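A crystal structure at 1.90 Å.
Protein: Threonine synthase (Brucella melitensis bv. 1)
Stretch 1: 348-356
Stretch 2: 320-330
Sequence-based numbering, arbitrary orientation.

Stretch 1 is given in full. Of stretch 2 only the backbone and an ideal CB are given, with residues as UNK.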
# COMPACT_ATOMS: atom_id res chain seq x y z
N GLY A 348 14.60 -16.16 10.25
CA GLY A 348 13.31 -16.83 10.16
C GLY A 348 12.74 -17.19 11.52
O GLY A 348 13.42 -17.04 12.56
N PHE A 349 11.50 -17.64 11.52
CA PHE A 349 10.87 -18.18 12.71
C PHE A 349 9.82 -19.14 12.25
O PHE A 349 9.40 -19.10 11.08
CB PHE A 349 10.22 -17.08 13.58
CG PHE A 349 9.26 -16.19 12.85
CD1 PHE A 349 7.95 -16.58 12.61
CD2 PHE A 349 9.69 -14.95 12.38
CE1 PHE A 349 7.08 -15.76 11.91
CE2 PHE A 349 8.82 -14.13 11.68
CZ PHE A 349 7.51 -14.54 11.44
N THR A 350 9.40 -19.97 13.18
CA THR A 350 8.31 -20.91 12.95
C THR A 350 7.09 -20.51 13.74
O THR A 350 7.20 -20.20 14.92
CB THR A 350 8.74 -22.33 13.31
OG1 THR A 350 9.65 -22.76 12.29
CG2 THR A 350 7.52 -23.29 13.30
N ILE A 351 5.93 -20.45 13.09
CA ILE A 351 4.70 -20.06 13.80
C ILE A 351 4.12 -21.31 14.46
O ILE A 351 3.95 -22.32 13.79
CB ILE A 351 3.68 -19.44 12.83
CG1 ILE A 351 4.28 -18.25 12.09
CG2 ILE A 351 2.41 -19.01 13.57
CD1 ILE A 351 3.41 -17.76 10.95
N SER A 352 3.84 -21.26 15.75
CA SER A 352 3.27 -22.40 16.47
C SER A 352 1.85 -22.74 16.02
O SER A 352 1.18 -21.96 15.34
CB SER A 352 3.29 -22.17 17.96
OG SER A 352 2.47 -21.07 18.32
N GLU A 353 1.38 -23.90 16.44
CA GLU A 353 0.21 -24.49 15.81
C GLU A 353 -1.08 -23.67 15.94
O GLU A 353 -1.81 -23.49 14.96
CB GLU A 353 0.00 -25.94 16.32
CG GLU A 353 -1.03 -26.72 15.52
CD GLU A 353 -0.67 -26.85 14.03
OE1 GLU A 353 0.54 -26.88 13.65
OE2 GLU A 353 -1.62 -26.91 13.21
N LYS A 354 -1.39 -23.19 17.13
CA LYS A 354 -2.65 -22.46 17.29
C LYS A 354 -2.71 -21.19 16.41
O LYS A 354 -3.68 -21.00 15.67
CB LYS A 354 -2.94 -22.17 18.75
CG LYS A 354 -4.32 -21.61 19.03
CD LYS A 354 -4.50 -21.34 20.54
CE LYS A 354 -5.86 -20.75 20.88
NZ LYS A 354 -5.93 -19.30 20.50
N PRO A 355 -1.69 -20.33 16.47
CA PRO A 355 -1.77 -19.14 15.62
C PRO A 355 -1.70 -19.48 14.15
O PRO A 355 -2.33 -18.82 13.35
CB PRO A 355 -0.57 -18.29 16.06
CG PRO A 355 0.24 -19.15 16.94
CD PRO A 355 -0.71 -20.13 17.55
N LEU A 356 -0.92 -20.51 13.80
CA LEU A 356 -0.83 -20.92 12.38
C LEU A 356 -2.18 -21.39 11.88
O LEU A 356 -2.60 -20.99 10.80
CB LEU A 356 0.23 -22.01 12.18
CG LEU A 356 0.50 -22.51 10.76
CD1 LEU A 356 0.92 -21.35 9.85
CD2 LEU A 356 1.57 -23.61 10.84
N UNK A 320 4.17 -5.70 6.87
CA UNK A 320 2.97 -5.68 7.70
C UNK A 320 2.46 -7.03 8.16
O UNK A 320 1.45 -7.12 8.84
CB UNK A 320 1.85 -4.98 6.93
N UNK A 321 3.18 -8.10 7.79
CA UNK A 321 2.77 -9.45 8.26
C UNK A 321 2.68 -9.52 9.79
O UNK A 321 1.82 -10.20 10.34
CB UNK A 321 3.76 -10.51 7.76
N UNK A 322 3.55 -8.76 10.46
CA UNK A 322 3.54 -8.63 11.91
C UNK A 322 2.19 -8.22 12.47
O UNK A 322 1.84 -8.67 13.56
CB UNK A 322 4.60 -7.61 12.34
N UNK A 323 1.42 -7.41 11.74
CA UNK A 323 0.10 -7.03 12.22
C UNK A 323 -0.79 -8.28 12.28
O UNK A 323 -1.50 -8.50 13.29
CB UNK A 323 -0.52 -5.96 11.32
N UNK A 324 -0.71 -9.13 11.26
CA UNK A 324 -1.51 -10.35 11.32
C UNK A 324 -1.00 -11.30 12.39
O UNK A 324 -1.81 -11.96 13.08
CB UNK A 324 -1.51 -11.05 9.96
N UNK A 325 0.32 -11.43 12.52
CA UNK A 325 0.88 -12.26 13.57
C UNK A 325 0.30 -11.90 14.95
O UNK A 325 -0.02 -12.77 15.74
CB UNK A 325 2.40 -12.12 13.58
N UNK A 326 0.23 -10.61 15.24
CA UNK A 326 -0.29 -10.11 16.52
C UNK A 326 -1.73 -10.60 16.70
O UNK A 326 -2.06 -11.17 17.75
CB UNK A 326 -0.23 -8.58 16.58
N UNK A 327 -2.56 -10.41 15.69
CA UNK A 327 -3.96 -10.82 15.79
C UNK A 327 -4.10 -12.35 15.95
O UNK A 327 -4.89 -12.84 16.77
CB UNK A 327 -4.73 -10.35 14.55
N UNK A 328 -3.30 -13.09 15.18
CA UNK A 328 -3.34 -14.53 15.17
C UNK A 328 -2.92 -15.16 16.52
O UNK A 328 -3.40 -16.25 16.88
CB UNK A 328 -2.44 -15.05 14.05
N UNK A 329 -2.06 -14.45 17.28
CA UNK A 329 -1.60 -14.90 18.59
C UNK A 329 -2.48 -14.38 19.69
O UNK A 329 -2.09 -14.35 20.85
CB UNK A 329 -0.15 -14.46 18.83
N UNK A 330 -3.66 -13.91 19.33
CA UNK A 330 -4.57 -13.33 20.29
C UNK A 330 -3.99 -12.12 21.01
O UNK A 330 -4.24 -11.92 22.18
CB UNK A 330 -4.98 -14.39 21.31

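Position 320 precedes the helix, its CB far from stretch 1, so the contact sets no preference. A residue that can bond to the first turn would suit, and it is Asn 320, whose OD1 accepts a weak hydrogen bond from the side chain at position 323.

At position 321 CA-to-CB points toward stretch 1, but nothing of it lies within 5.5 Å of the ideal CB. Only a long side chain could span the gap, and what waits there is the apolar tip of Ile 351, so a large hydrophobic group fits. Phe 321 reaches across with chi1 t and meets Ile 351 at its ring edge (Phe 321 CZ to Ile 351 CD1, 4.2 Å).

Positions 322, 323 and 324 make no contact with stretch 1, which sets no preference. They are Glu 322, Arg 323, which is the partner of Asn 320 (Arg 323 NH1 to Asn 320 OD1, 2.7 Å), and Leu 324.

Position 325 directs its CB sideways, yet the Phe 349 ring and the end of Ile 351 offer an apolar surface to a side chain whose end comes nearer. Leucine, isoleucine or methionine would be plausible. Leu 325, with chi1 m, uses both branches: its CD1 lies 3.6 Å from Phe 349 CZ, and its CD2 lies 3.8 Å from Ile 351 CD1.

Positions 326 and 327 are again out of reach, so any helix-compatible residue would do for this contact. They hold Phe 326 and Glu 327.

At position 328 the backbones come close, its CA lying 4.9 Å from Pro 355 CA, and the ideal CB is 3.8 Å from Pro 355 O. A small residue is the natural choice. Ala 328 places its CB 4.3 Å from Pro 355 CB, while its carbonyl O receives a CA-H...O contact from Pro 355 CA at 3.5 Å.

Position 329 is the first to leave helical angles. Its CB points sideways, but the Pro 355 ring is nearby. The Ser 352 N donor is too distant for direct contact, but a water could link it to a flat ring with a polar atom, histidine among the candidates. His 329 lays one ring face against the proline: Pro 355 CB sits 3.5 Å from the ring centroid, 10° off the normal, a CH-pi contact. His 329 ND1 donates to Leu 325 O (2.6 Å), which helps fix the ring. His 329 NE2 hydrogen-bonds to water 1 O (2.8 Å), and the same water O accepts from Ser 352 N (2.9 Å), bridging stretches that share no direct hydrogen bond.

Position 330 has positive phi (61°), which by itself favours glycine. The residue is Gly 330.

Stretch 2 320-330: NFERLLFEAHG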
# COMPACT_ATOMS: atom_id res chain seq x y z
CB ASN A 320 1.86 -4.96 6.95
CG ASN A 320 2.16 -3.49 6.80
OD1 ASN A 320 2.22 -2.79 7.78
ND2 ASN A 320 2.38 -3.03 5.58
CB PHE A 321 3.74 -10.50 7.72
CG PHE A 321 3.31 -11.92 7.97
CD1 PHE A 321 2.10 -12.39 7.50
CD2 PHE A 321 4.15 -12.79 8.63
CE1 PHE A 321 1.73 -13.71 7.71
CE2 PHE A 321 3.77 -14.09 8.86
CZ PHE A 321 2.57 -14.56 8.39
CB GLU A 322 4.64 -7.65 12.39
CG GLU A 322 4.66 -7.39 13.90
CD GLU A 322 5.81 -6.51 14.36
OE1 GLU A 322 6.76 -6.28 13.58
OE2 GLU A 322 5.77 -6.10 15.52
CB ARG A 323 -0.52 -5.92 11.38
CG ARG A 323 0.01 -4.55 11.69
CD ARG A 323 -0.57 -3.48 10.76
NE ARG A 323 -0.45 -2.14 11.33
CZ ARG A 323 0.43 -1.22 10.95
NH1 ARG A 323 1.32 -1.43 9.99
NH2 ARG A 323 0.46 -0.05 11.55
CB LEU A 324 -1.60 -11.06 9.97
CG LEU A 324 -2.35 -12.42 9.94
CD1 LEU A 324 -3.80 -12.28 10.41
CD2 LEU A 324 -2.30 -13.02 8.55
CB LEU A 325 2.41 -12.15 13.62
CG LEU A 325 3.18 -12.83 12.50
CD1 LEU A 325 4.69 -12.56 12.59
CD2 LEU A 325 2.94 -14.34 12.52
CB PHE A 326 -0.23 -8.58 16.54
CG PHE A 326 -0.62 -7.92 17.83
CD1 PHE A 326 0.06 -8.20 19.00
CD2 PHE A 326 -1.62 -6.95 17.86
CE1 PHE A 326 -0.27 -7.54 20.19
CE2 PHE A 326 -1.94 -6.28 19.03
CZ PHE A 326 -1.27 -6.58 20.20
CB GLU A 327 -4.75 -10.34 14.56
CG GLU A 327 -4.73 -8.83 14.37
CD GLU A 327 -5.58 -8.08 15.35
OE1 GLU A 327 -6.06 -8.70 16.36
OE2 GLU A 327 -5.73 -6.86 15.14
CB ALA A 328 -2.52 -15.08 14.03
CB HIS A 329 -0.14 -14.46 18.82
CG HIS A 329 0.86 -15.22 17.99
ND1 HIS A 329 1.03 -14.99 16.66
CD2 HIS A 329 1.74 -16.24 18.32
CE1 HIS A 329 1.97 -15.83 16.18
NE2 HIS A 329 2.39 -16.62 17.18
O HOH W 1 4.05 -18.88 17.37
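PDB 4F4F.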